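Local coordinates for protein diguanylate cyclase (Vibrio cholerae serotype O1, PDB 6EIB) that makes the second messenger c-di-GMP from two molecules of GTP through its GGDEF-family (GGEEF) domain, a magnesium-dependent activity involved in biofilm formation, at residues L57-K62 and H108-Q113; F64-S69 and R102-E107; S125-D130 and Y137-Q142. All coordinates share one frame; numbering follows the deposited sequence.

Contact 1. Residues L57-K62 and H108-Q113. With SO4 (sulfate ion), chain F.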
loop_
_atom_site.group_PDB
_atom_site.type_symbol
_atom_site.label_atom_id
_atom_site.label_comp_id
_atom_site.label_asym_id
_atom_site.label_seq_id
_atom_site.Cartn_x
_atom_site.Cartn_y
_atom_site.Cartn_z
ATOM N N LEU A 57 4.452 -4.865 -11.040
ATOM C CA LEU A 57 4.678 -3.695 -10.193
ATOM C C LEU A 57 4.078 -2.455 -10.876
ATOM O O LEU A 57 3.398 -1.648 -10.249
ATOM C CB LEU A 57 6.169 -3.479 -9.961
ATOM C CG LEU A 57 6.954 -4.569 -9.222
ATOM C CD1 LEU A 57 8.438 -4.307 -9.285
ATOM C CD2 LEU A 57 6.493 -4.663 -7.807
ATOM N N CYS A 58 4.300 -2.345 -12.176
ATOM C CA CYS A 58 3.796 -1.204 -12.919
ATOM C C CYS A 58 2.280 -1.133 -12.956
ATOM O O CYS A 58 1.713 -0.057 -12.732
ATOM C CB CYS A 58 4.336 -1.228 -14.343
ATOM S SG CYS A 58 6.032 -0.667 -14.411
ATOM N N PHE A 59 1.639 -2.268 -13.213
ATOM C CA PHE A 59 0.185 -2.371 -13.174
ATOM C C PHE A 59 -0.359 -1.998 -11.796
ATOM O O PHE A 59 -1.396 -1.336 -11.695
ATOM C CB PHE A 59 -0.277 -3.779 -13.549
ATOM C CG PHE A 59 -1.762 -3.965 -13.415
ATOM C CD1 PHE A 59 -2.613 -3.595 -14.448
ATOM C CD2 PHE A 59 -2.312 -4.455 -12.236
ATOM C CE1 PHE A 59 -3.993 -3.737 -14.314
ATOM C CE2 PHE A 59 -3.692 -4.593 -12.099
ATOM C CZ PHE A 59 -4.522 -4.226 -13.131
ATOM N N LEU A 60 0.322 -2.433 -10.736
ATOM C CA LEU A 60 -0.142 -2.139 -9.374
ATOM C C LEU A 60 -0.092 -0.638 -9.110
ATOM O O LEU A 60 -1.024 -0.056 -8.512
ATOM C CB LEU A 60 0.694 -2.871 -8.324
ATOM C CG LEU A 60 0.256 -2.622 -6.880
ATOM C CD1 LEU A 60 -1.200 -2.974 -6.665
ATOM C CD2 LEU A 60 1.155 -3.392 -5.852
ATOM N N ALA A 61 0.991 -0.010 -9.559
ATOM C CA ALA A 61 1.115 1.437 -9.439
ATOM C C ALA A 61 0.010 2.135 -10.234
ATOM O O ALA A 61 -0.613 3.081 -9.730
ATOM C CB ALA A 61 2.478 1.904 -9.921
ATOM N N LYS A 62 -0.231 1.681 -11.463
ATOM C CA LYS A 62 -1.318 2.252 -12.275
ATOM C C LYS A 62 -2.646 2.088 -11.543
ATOM O O LYS A 62 -3.472 2.999 -11.486
ATOM C CB LYS A 62 -1.395 1.596 -13.651
ATOM C CG LYS A 62 -0.263 1.956 -14.601
ATOM C CD LYS A 62 -0.499 1.422 -16.033
ATOM C CE LYS A 62 -0.405 -0.106 -16.173
ATOM N NZ LYS A 62 1.005 -0.619 -16.067
ATOM N N HIS A 108 -7.294 -9.058 -12.059
ATOM C CA HIS A 108 -6.614 -8.784 -13.323
ATOM C C HIS A 108 -5.805 -9.998 -13.789
ATOM O O HIS A 108 -4.971 -10.513 -13.061
ATOM C CB HIS A 108 -5.728 -7.552 -13.211
ATOM C CG HIS A 108 -5.038 -7.198 -14.486
ATOM N ND1 HIS A 108 -5.657 -6.488 -15.495
ATOM C CD2 HIS A 108 -3.764 -7.408 -14.902
ATOM C CE1 HIS A 108 -4.808 -6.316 -16.493
ATOM N NE2 HIS A 108 -3.652 -6.871 -16.160
ATOM N N PRO A 109 -6.081 -10.485 -15.003
ATOM C CA PRO A 109 -5.310 -11.610 -15.543
ATOM C C PRO A 109 -3.963 -11.125 -16.076
ATOM O O PRO A 109 -3.924 -10.040 -16.699
ATOM C CB PRO A 109 -6.183 -12.114 -16.697
ATOM C CG PRO A 109 -6.906 -10.873 -17.158
ATOM C CD PRO A 109 -7.149 -10.045 -15.929
ATOM N N PHE A 110 -2.888 -11.868 -15.807
ATOM C CA PHE A 110 -1.556 -11.430 -16.191
ATOM C C PHE A 110 -0.946 -12.355 -17.217
ATOM O O PHE A 110 -0.988 -13.564 -17.025
ATOM C CB PHE A 110 -0.616 -11.391 -14.971
ATOM C CG PHE A 110 -0.816 -10.205 -14.064
ATOM C CD1 PHE A 110 -0.224 -8.990 -14.367
ATOM C CD2 PHE A 110 -1.585 -10.306 -12.912
ATOM C CE1 PHE A 110 -0.393 -7.903 -13.562
ATOM C CE2 PHE A 110 -1.767 -9.197 -12.101
ATOM C CZ PHE A 110 -1.160 -8.002 -12.422
ATOM N N PHE A 111 -0.322 -11.802 -18.259
ATOM C CA PHE A 111 0.502 -12.594 -19.163
ATOM C C PHE A 111 -0.326 -13.561 -20.023
ATOM O O PHE A 111 -1.510 -13.774 -19.763
ATOM C CB PHE A 111 1.557 -13.401 -18.395
ATOM C CG PHE A 111 2.223 -12.640 -17.270
ATOM C CD1 PHE A 111 2.609 -11.313 -17.428
ATOM C CD2 PHE A 111 2.455 -13.265 -16.044
ATOM C CE1 PHE A 111 3.233 -10.613 -16.373
ATOM C CE2 PHE A 111 3.068 -12.573 -14.995
ATOM C CZ PHE A 111 3.445 -11.247 -15.171
ATOM N N GLU A 112 0.295 -14.066 -21.077
ATOM C CA GLU A 112 -0.347 -15.028 -21.970
ATOM C C GLU A 112 -1.153 -16.111 -21.252
ATOM O O GLU A 112 -2.157 -16.594 -21.792
ATOM C CB GLU A 112 0.698 -15.673 -22.890
ATOM C CG GLU A 112 0.091 -16.498 -24.043
ATOM C CD GLU A 112 -0.279 -17.918 -23.627
ATOM O OE1 GLU A 112 -1.115 -18.539 -24.316
ATOM O OE2 GLU A 112 0.266 -18.412 -22.603
ATOM N N GLN A 113 -0.729 -16.533 -20.063
ATOM C CA GLN A 113 -1.499 -17.599 -19.437
ATOM C C GLN A 113 -2.514 -17.139 -18.407
ATOM O O GLN A 113 -3.023 -17.968 -17.650
ATOM C CB GLN A 113 -0.572 -18.660 -18.835
ATOM C CG GLN A 113 0.299 -18.225 -17.682
ATOM C CD GLN A 113 1.285 -19.332 -17.355
ATOM O OE1 GLN A 113 2.368 -19.385 -17.940
ATOM N NE2 GLN A 113 0.903 -20.241 -16.452
HETATM S S SO4 F . -8.367 -4.062 -15.406
HETATM O O1 SO4 F . -7.357 -4.172 -16.455
HETATM O O2 SO4 F . -9.708 -4.042 -15.978
HETATM O O3 SO4 F . -8.357 -5.217 -14.514
HETATM O O4 SO4 F . -8.091 -2.814 -14.691
#
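The rings of Phe59 and His108 lie face to face, joining helix 50-67 of the GGDEF domain to the loop after helix 91-107. Their centroids are 3.8 Å apart and the planes differ by 20°. The outer end of the phenyl ring overlaps the imidazole most closely: Phe59 CZ comes to 3.3 Å from His108 CG, and Phe59 CE1 sits over the centre of the imidazole. Phe110 turns its edge toward the face of Phe59 in an offset edge-to-face pair, with planes at 85° and Phe110 CZ 3.7 Å from Phe59 CD2. The three rings form an aromatic cluster.

His108 ND1 also donates to a sulfate, probably from the crystallisation liquor. His108 ND1 lies 3.1 Å from O3 of the sulfate in a hydrogen bond; its bond to O1 is weak. Arg104 binds the same ion.

The CG of Phe59 is anti to the backbone N (chi1 175°), which carries the ring out to the loop. Phe105 of helix 91-107 also packs on Phe59, and Phe110 rests on Val56 one turn back on helix 50-67. The Phe110 side chain is about 8 Å from that of Ile38, a probable magnesium-binding residue.

No hydrogen bond joins the two segments, so the loop is held to the helix by ring packing. The nearby anion would be expected to favour a positively charged imidazole stacked on the phenyl face.

Contact 2. Residues F64-S69 and R102-E107. With ACT (acetate ion), chain P; SO4 (sulfate ion), chain F.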
loop_
_atom_site.group_PDB
_atom_site.type_symbol
_atom_site.label_atom_id
_atom_site.label_comp_id
_atom_site.label_asym_id
_atom_site.label_seq_id
_atom_site.Cartn_x
_atom_site.Cartn_y
_atom_site.Cartn_z
ATOM N N PHE A 64 -3.203 1.955 -8.309
ATOM C CA PHE A 64 -3.362 2.889 -7.199
ATOM C C PHE A 64 -4.035 4.174 -7.687
ATOM O O PHE A 64 -4.978 4.668 -7.063
ATOM C CB PHE A 64 -2.017 3.246 -6.564
ATOM C CG PHE A 64 -1.312 2.092 -5.908
ATOM C CD1 PHE A 64 -2.012 0.973 -5.487
ATOM C CD2 PHE A 64 0.052 2.164 -5.667
ATOM C CE1 PHE A 64 -1.356 -0.079 -4.855
ATOM C CE2 PHE A 64 0.729 1.119 -5.036
ATOM C CZ PHE A 64 0.022 0.000 -4.625
ATOM N N GLN A 65 -3.528 4.711 -8.788
ATOM C CA GLN A 65 -4.075 5.920 -9.406
ATOM C C GLN A 65 -5.546 5.808 -9.794
ATOM O O GLN A 65 -6.333 6.725 -9.553
ATOM C CB GLN A 65 -3.279 6.290 -10.655
ATOM C CG GLN A 65 -1.888 6.845 -10.433
ATOM C CD GLN A 65 -1.178 7.143 -11.761
ATOM O OE1 GLN A 65 -0.214 6.463 -12.126
ATOM N NE2 GLN A 65 -1.692 8.124 -12.510
ATOM N N SER A 66 -5.886 4.701 -10.445
ATOM C CA SER A 66 -7.237 4.451 -10.945
ATOM C C SER A 66 -8.255 4.360 -9.817
ATOM O O SER A 66 -9.359 4.914 -9.907
ATOM C CB SER A 66 -7.254 3.153 -11.757
ATOM O OG SER A 66 -8.583 2.747 -12.035
ATOM N N VAL A 67 -7.877 3.631 -8.773
ATOM C CA VAL A 67 -8.750 3.403 -7.633
ATOM C C VAL A 67 -8.807 4.609 -6.686
ATOM O O VAL A 67 -9.864 4.930 -6.159
ATOM C CB VAL A 67 -8.309 2.146 -6.852
ATOM C CG1 VAL A 67 -9.054 2.045 -5.536
ATOM C CG2 VAL A 67 -8.504 0.894 -7.713
ATOM N N ILE A 68 -7.666 5.251 -6.444
ATOM C CA ILE A 68 -7.639 6.407 -5.561
ATOM C C ILE A 68 -7.557 7.674 -6.405
ATOM O O ILE A 68 -6.470 8.152 -6.739
ATOM C CB ILE A 68 -6.445 6.362 -4.594
ATOM C CG1 ILE A 68 -6.322 4.973 -3.948
ATOM C CG2 ILE A 68 -6.544 7.463 -3.570
ATOM C CD1 ILE A 68 -5.044 4.808 -3.145
ATOM N N SER A 69 -8.707 8.250 -6.717
ATOM C CA SER A 69 -8.708 9.417 -7.586
ATOM C C SER A 69 -8.145 10.627 -6.836
ATOM O O SER A 69 -7.427 11.442 -7.421
ATOM C CB SER A 69 -10.117 9.692 -8.121
ATOM O OG SER A 69 -11.036 9.857 -7.058
ATOM N N ARG A 102 -6.980 -4.529 -3.547
ATOM C CA ARG A 102 -6.749 -5.973 -3.376
ATOM C C ARG A 102 -7.576 -6.754 -4.392
ATOM O O ARG A 102 -7.076 -7.674 -5.056
ATOM C CB ARG A 102 -7.105 -6.425 -1.949
ATOM C CG ARG A 102 -6.882 -7.917 -1.707
ATOM C CD ARG A 102 -7.518 -8.442 -0.418
ATOM N NE ARG A 102 -8.944 -8.165 -0.306
ATOM C CZ ARG A 102 -9.888 -8.768 -1.022
ATOM N NH1 ARG A 102 -9.572 -9.677 -1.940
ATOM N NH2 ARG A 102 -11.152 -8.444 -0.831
ATOM N N GLN A 103 -8.854 -6.386 -4.480
ATOM C CA GLN A 103 -9.799 -7.088 -5.354
ATOM C C GLN A 103 -9.506 -6.916 -6.817
ATOM O O GLN A 103 -9.556 -7.883 -7.572
ATOM C CB GLN A 103 -11.209 -6.633 -5.086
ATOM C CG GLN A 103 -11.848 -7.267 -3.875
ATOM C CD GLN A 103 -13.067 -6.487 -3.415
ATOM O OE1 GLN A 103 -13.203 -5.290 -3.713
ATOM N NE2 GLN A 103 -14.008 -7.178 -2.762
ATOM N N ARG A 104 -9.243 -5.684 -7.243
ATOM C CA ARG A 104 -8.976 -5.468 -8.662
ATOM C C ARG A 104 -7.642 -6.059 -9.097
ATOM O O ARG A 104 -7.484 -6.489 -10.251
ATOM C CB ARG A 104 -9.068 -3.975 -9.010
ATOM C CG ARG A 104 -10.519 -3.518 -9.064
ATOM C CD ARG A 104 -10.676 -2.208 -9.808
ATOM N NE ARG A 104 -10.078 -2.259 -11.144
ATOM C CZ ARG A 104 -9.753 -1.161 -11.818
ATOM N NH1 ARG A 104 -9.979 0.024 -11.271
ATOM N NH2 ARG A 104 -9.176 -1.241 -13.007
ATOM N N PHE A 105 -6.681 -6.120 -8.177
ATOM C CA PHE A 105 -5.443 -6.765 -8.498
ATOM C C PHE A 105 -5.678 -8.268 -8.695
ATOM O O PHE A 105 -5.170 -8.870 -9.649
ATOM C CB PHE A 105 -4.425 -6.484 -7.380
ATOM C CG PHE A 105 -3.026 -6.914 -7.699
ATOM C CD1 PHE A 105 -2.252 -6.199 -8.604
ATOM C CD2 PHE A 105 -2.461 -7.996 -7.041
ATOM C CE1 PHE A 105 -0.935 -6.577 -8.867
ATOM C CE2 PHE A 105 -1.140 -8.387 -7.301
ATOM C CZ PHE A 105 -0.385 -7.684 -8.208
ATOM N N ALA A 106 -6.460 -8.869 -7.800
ATOM C CA ALA A 106 -6.748 -10.301 -7.833
ATOM C C ALA A 106 -7.534 -10.657 -9.093
ATOM O O ALA A 106 -7.482 -11.787 -9.593
ATOM C CB ALA A 106 -7.543 -10.723 -6.595
ATOM N N GLU A 107 -8.307 -9.698 -9.565
ATOM C CA GLU A 107 -9.177 -9.905 -10.728
ATOM C C GLU A 107 -8.463 -9.695 -12.066
ATOM O O GLU A 107 -9.006 -10.041 -13.114
ATOM C CB GLU A 107 -10.395 -8.992 -10.648
ATOM C CG GLU A 107 -11.446 -9.400 -9.637
ATOM C CD GLU A 107 -12.377 -8.242 -9.281
ATOM O OE1 GLU A 107 -12.114 -7.080 -9.704
ATOM O OE2 GLU A 107 -13.388 -8.494 -8.586
HETATM C C ACT P . -13.279 -10.914 -2.805
HETATM O O ACT P . -13.476 -12.115 -2.519
HETATM O OXT ACT P . -13.198 -10.129 -1.836
HETATM C CH3 ACT P . -13.159 -10.438 -4.224
HETATM S S SO4 F . -8.367 -4.062 -15.406
HETATM O O1 SO4 F . -7.357 -4.172 -16.455
HETATM O O2 SO4 F . -9.708 -4.042 -15.978
HETATM O O3 SO4 F . -8.357 -5.217 -14.514
HETATM O O4 SO4 F . -8.091 -2.814 -14.691
#
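Arg104 meets Ser66 and Val67 where helices 50-67 and 91-107 run near each other at the protein surface. Before it, Arg102 and Gln103 turn to an acetate ion, probably from the crystallisation liquor. Arg102 NH2 gives OXT of the acetate a 2.8 Å hydrogen bond, and Gln103 NE2 reaches the same oxygen at 3.2 Å.

The Arg104 chain bends at chi3 (54°), and the guanidinium spans two partners at its edge. Arg104 NH1 donates to Ser66 OG over 3.2 Å, with the acceptor tilted 16° from the guanidinium plane. Arg104 NH2 is hydrogen-bonded to O4 of the sulfate that His108 also binds, at a short and doubtful 2.5 Å. Val67 CG2 lies 3.9 Å from Arg104 NH1, and the two side chains pass alongside, running in opposing senses. A chi1 of 169° swings the Ser66 hydroxyl opposite its own N, where Arg104 NH1 can reach it.

Phe105, next along, turns inward onto Val56, Leu60 and Leu63 of helix 50-67. On the other helix, Phe64 packs edge-to-face with Phe82 of strand 81-87, while Val67 rests on Ile101. The polar bridge therefore lies at the outer margin, while Phe64 and Ile68 reach strand 81-87 of the sheet.

Contact 3. Residues S125-D130 and Y137-Q142. With EDO (1,2-ethanediol), chain O; SO4 (sulfate ion), chain G; SO4 (sulfate ion), chain E.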
loop_
_atom_site.group_PDB
_atom_site.type_symbol
_atom_site.label_atom_id
_atom_site.label_comp_id
_atom_site.label_asym_id
_atom_site.label_seq_id
_atom_site.Cartn_x
_atom_site.Cartn_y
_atom_site.Cartn_z
ATOM N N SER A 125 -3.779 4.704 10.669
ATOM C CA SER A 125 -3.789 6.142 10.485
ATOM C C SER A 125 -3.162 6.862 11.676
ATOM O O SER A 125 -2.935 6.263 12.727
ATOM C CB SER A 125 -5.212 6.630 10.261
ATOM O OG SER A 125 -5.971 6.475 11.436
ATOM N N LEU A 126 -2.936 8.168 11.529
ATOM C CA LEU A 126 -2.344 8.963 12.610
ATOM C C LEU A 126 -3.188 8.840 13.881
ATOM O O LEU A 126 -4.417 8.951 13.817
ATOM C CB LEU A 126 -2.258 10.439 12.191
ATOM C CG LEU A 126 -1.810 11.506 13.199
ATOM C CD1 LEU A 126 -0.364 11.367 13.500
ATOM C CD2 LEU A 126 -2.154 12.916 12.694
ATOM N N HIS A 127 -2.538 8.556 15.018
ATOM C CA HIS A 127 -3.192 8.557 16.335
ATOM C C HIS A 127 -2.633 9.739 17.171
ATOM O O HIS A 127 -1.531 10.231 16.907
ATOM C CB HIS A 127 -2.977 7.236 17.101
ATOM C CG HIS A 127 -3.654 6.045 16.489
ATOM N ND1 HIS A 127 -3.650 4.804 17.094
ATOM C CD2 HIS A 127 -4.334 5.894 15.326
ATOM C CE1 HIS A 127 -4.327 3.950 16.346
ATOM N NE2 HIS A 127 -4.744 4.580 15.263
ATOM N N HIS A 128 -3.351 10.174 18.196
ATOM C CA HIS A 128 -2.873 11.317 18.991
ATOM C C HIS A 128 -1.482 11.182 19.651
ATOM O O HIS A 128 -0.700 12.132 19.653
ATOM C CB HIS A 128 -3.940 11.660 20.025
ATOM C CG HIS A 128 -5.165 12.251 19.404
ATOM N ND1 HIS A 128 -5.132 13.431 18.686
ATOM C CD2 HIS A 128 -6.436 11.787 19.301
ATOM C CE1 HIS A 128 -6.337 13.688 18.208
ATOM N NE2 HIS A 128 -7.150 12.707 18.573
ATOM N N GLY A 129 -1.141 10.021 20.166
ATOM C CA GLY A 129 0.162 9.888 20.811
ATOM C C GLY A 129 1.345 9.779 19.863
ATOM O O GLY A 129 2.482 9.661 20.322
ATOM N N ASP A 130 1.092 9.773 18.549
ATOM C CA ASP A 130 2.161 9.626 17.557
ATOM C C ASP A 130 3.161 10.783 17.520
ATOM O O ASP A 130 2.766 11.948 17.569
ATOM C CB ASP A 130 1.571 9.492 16.145
ATOM C CG ASP A 130 0.804 8.206 15.932
ATOM O OD1 ASP A 130 0.908 7.285 16.784
ATOM O OD2 ASP A 130 0.096 8.092 14.886
ATOM N N TYR A 137 3.560 3.721 10.474
ATOM C CA TYR A 137 4.055 2.599 9.681
ATOM C C TYR A 137 4.090 1.304 10.493
ATOM O O TYR A 137 3.748 0.223 9.980
ATOM C CB TYR A 137 5.483 2.883 9.149
ATOM C CG TYR A 137 6.013 1.663 8.399
ATOM C CD1 TYR A 137 5.546 1.367 7.122
ATOM C CD2 TYR A 137 6.871 0.748 9.007
ATOM C CE1 TYR A 137 5.969 0.220 6.428
ATOM C CE2 TYR A 137 7.289 -0.420 8.322
ATOM C CZ TYR A 137 6.838 -0.663 7.025
ATOM O OH TYR A 137 7.225 -1.800 6.297
ATOM N N ARG A 138 4.496 1.400 11.755
ATOM C CA ARG A 138 4.517 0.233 12.639
ATOM C C ARG A 138 3.137 -0.434 12.705
ATOM O O ARG A 138 3.014 -1.677 12.690
ATOM C CB ARG A 138 4.991 0.634 14.040
ATOM C CG ARG A 138 4.809 -0.434 15.032
ATOM C CD ARG A 138 5.211 0.024 16.396
ATOM N NE ARG A 138 5.025 -1.073 17.330
ATOM C CZ ARG A 138 3.887 -1.273 17.982
ATOM N NH1 ARG A 138 2.871 -0.422 17.808
ATOM N NH2 ARG A 138 3.782 -2.298 18.816
ATOM N N ARG A 139 2.085 0.384 12.763
ATOM C CA ARG A 139 0.727 -0.162 12.864
ATOM C C ARG A 139 0.237 -0.713 11.518
ATOM O O ARG A 139 -0.385 -1.770 11.483
ATOM C CB ARG A 139 -0.245 0.896 13.407
ATOM C CG ARG A 139 -0.034 1.253 14.892
ATOM C CD ARG A 139 -1.138 2.112 15.388
ATOM N NE ARG A 139 -1.189 3.351 14.623
ATOM C CZ ARG A 139 -0.670 4.508 15.049
ATOM N NH1 ARG A 139 -0.093 4.574 16.246
ATOM N NH2 ARG A 139 -0.758 5.603 14.295
ATOM N N SER A 140 0.505 -0.026 10.408
ATOM C CA SER A 140 0.052 -0.580 9.130
ATOM C C SER A 140 0.875 -1.815 8.796
ATOM O O SER A 140 0.352 -2.768 8.243
ATOM C CB SER A 140 0.097 0.444 7.985
ATOM O OG SER A 140 1.403 0.883 7.655
ATOM N N ASP A 141 2.164 -1.801 9.139
ATOM C CA ASP A 141 3.017 -2.952 8.877
ATOM C C ASP A 141 2.523 -4.142 9.695
ATOM O O ASP A 141 2.495 -5.288 9.197
ATOM C CB ASP A 141 4.489 -2.606 9.196
ATOM C CG ASP A 141 5.490 -3.686 8.720
ATOM O OD1 ASP A 141 5.233 -4.345 7.691
ATOM O OD2 ASP A 141 6.538 -3.876 9.395
ATOM N N GLN A 142 2.117 -3.903 10.941
ATOM C CA GLN A 142 1.655 -5.015 11.783
ATOM C C GLN A 142 0.323 -5.597 11.323
ATOM O O GLN A 142 0.097 -6.812 11.357
ATOM C CB GLN A 142 1.512 -4.566 13.248
ATOM C CG GLN A 142 1.326 -5.727 14.193
ATOM C CD GLN A 142 0.909 -5.305 15.582
ATOM O OE1 GLN A 142 -0.262 -5.438 15.949
ATOM N NE2 GLN A 142 1.851 -4.769 16.360
HETATM C C1 EDO O . -3.370 15.254 20.624
HETATM O O1 EDO O . -4.167 14.566 21.599
HETATM C C2 EDO O . -1.997 14.602 20.578
HETATM O O2 EDO O . -1.362 14.855 19.325
HETATM S S SO4 G . 0.981 -3.285 20.238
HETATM O O1 SO4 G . 1.112 -3.202 18.791
HETATM O O2 SO4 G . -0.093 -4.218 20.557
HETATM O O3 SO4 G . 2.225 -3.796 20.815
HETATM O O4 SO4 G . 0.674 -1.957 20.758
HETATM S S SO4 E . -9.193 8.624 11.748
HETATM O O1 SO4 E . -7.809 8.428 11.327
HETATM O O2 SO4 E . -10.083 8.138 10.706
HETATM O O3 SO4 E . -9.454 7.912 12.991
HETATM O O4 SO4 E . -9.455 10.072 11.914
#
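Arg139 on helix 133-148 binds the loop that leads into that helix from strand 119-125. A type I beta turn from His127 to Asp130 shapes this loop, and the whole is a strand-loop-helix connection of the GGDEF domain.

The charged interaction is a two-pronged salt bridge. Arg139 NH1 meets Asp130 OD1 at 2.9 Å, and Arg139 NH2 meets Asp130 OD2 at 2.7 Å. Both oxygens use their syn lone pairs. The carboxylate and guanidinium are nearly coplanar, 11° apart, and both bonds are close to straight. This end-on grip fixes the rotation of the guanidinium.

Stacking comes next. The guanidinium lies flat on the His127 ring, with centres 3.7 Å apart and planes at 4°. Arg139 CZ sits over the middle of the imidazole. A bend at chi3 (-60°) in the arginine chain turns its end so that one face meets the ring while its edge meets Asp130.

Further hydrogen bonds hold the parts in place. Arg139 NH2 also donates to Ser125 O at 2.8 Å, from above the carbonyl plane, and Arg139 NE is hydrogen-bonded to Ser124 OG. Three nitrogens of the side chain are thus engaged, which suits a buried arginine. The turn is closed by Asp130 N to His127 O. Around it, Asp130 and Leu126 touch Phe21 of helix 10-27.

The carboxylate has a second task within its own loop. His127 N donates to Asp130 OD2 over 2.7 Å, almost straight, from above the carboxylate plane.

Overall arrangement
Contacts 1 and 2 are neighbours and both use helix 50-67. In sequence, both segments of contact 2 fall between those of contact 1. Phe105 joins them, and they share one sulfate. Contact 1 is partly buried and aromatic, while contact 2 is a thin, polar surface bridge between two helices. Contact 3 lies on the opposite side of the chain's centre, its own centre about 30 Å from that of contact 1 and 23 Å from that of contact 2. It is partly buried and local in sequence, and relies on a buried salt bridge and a guanidinium-imidazole stack where contact 1 uses packed aromatic rings.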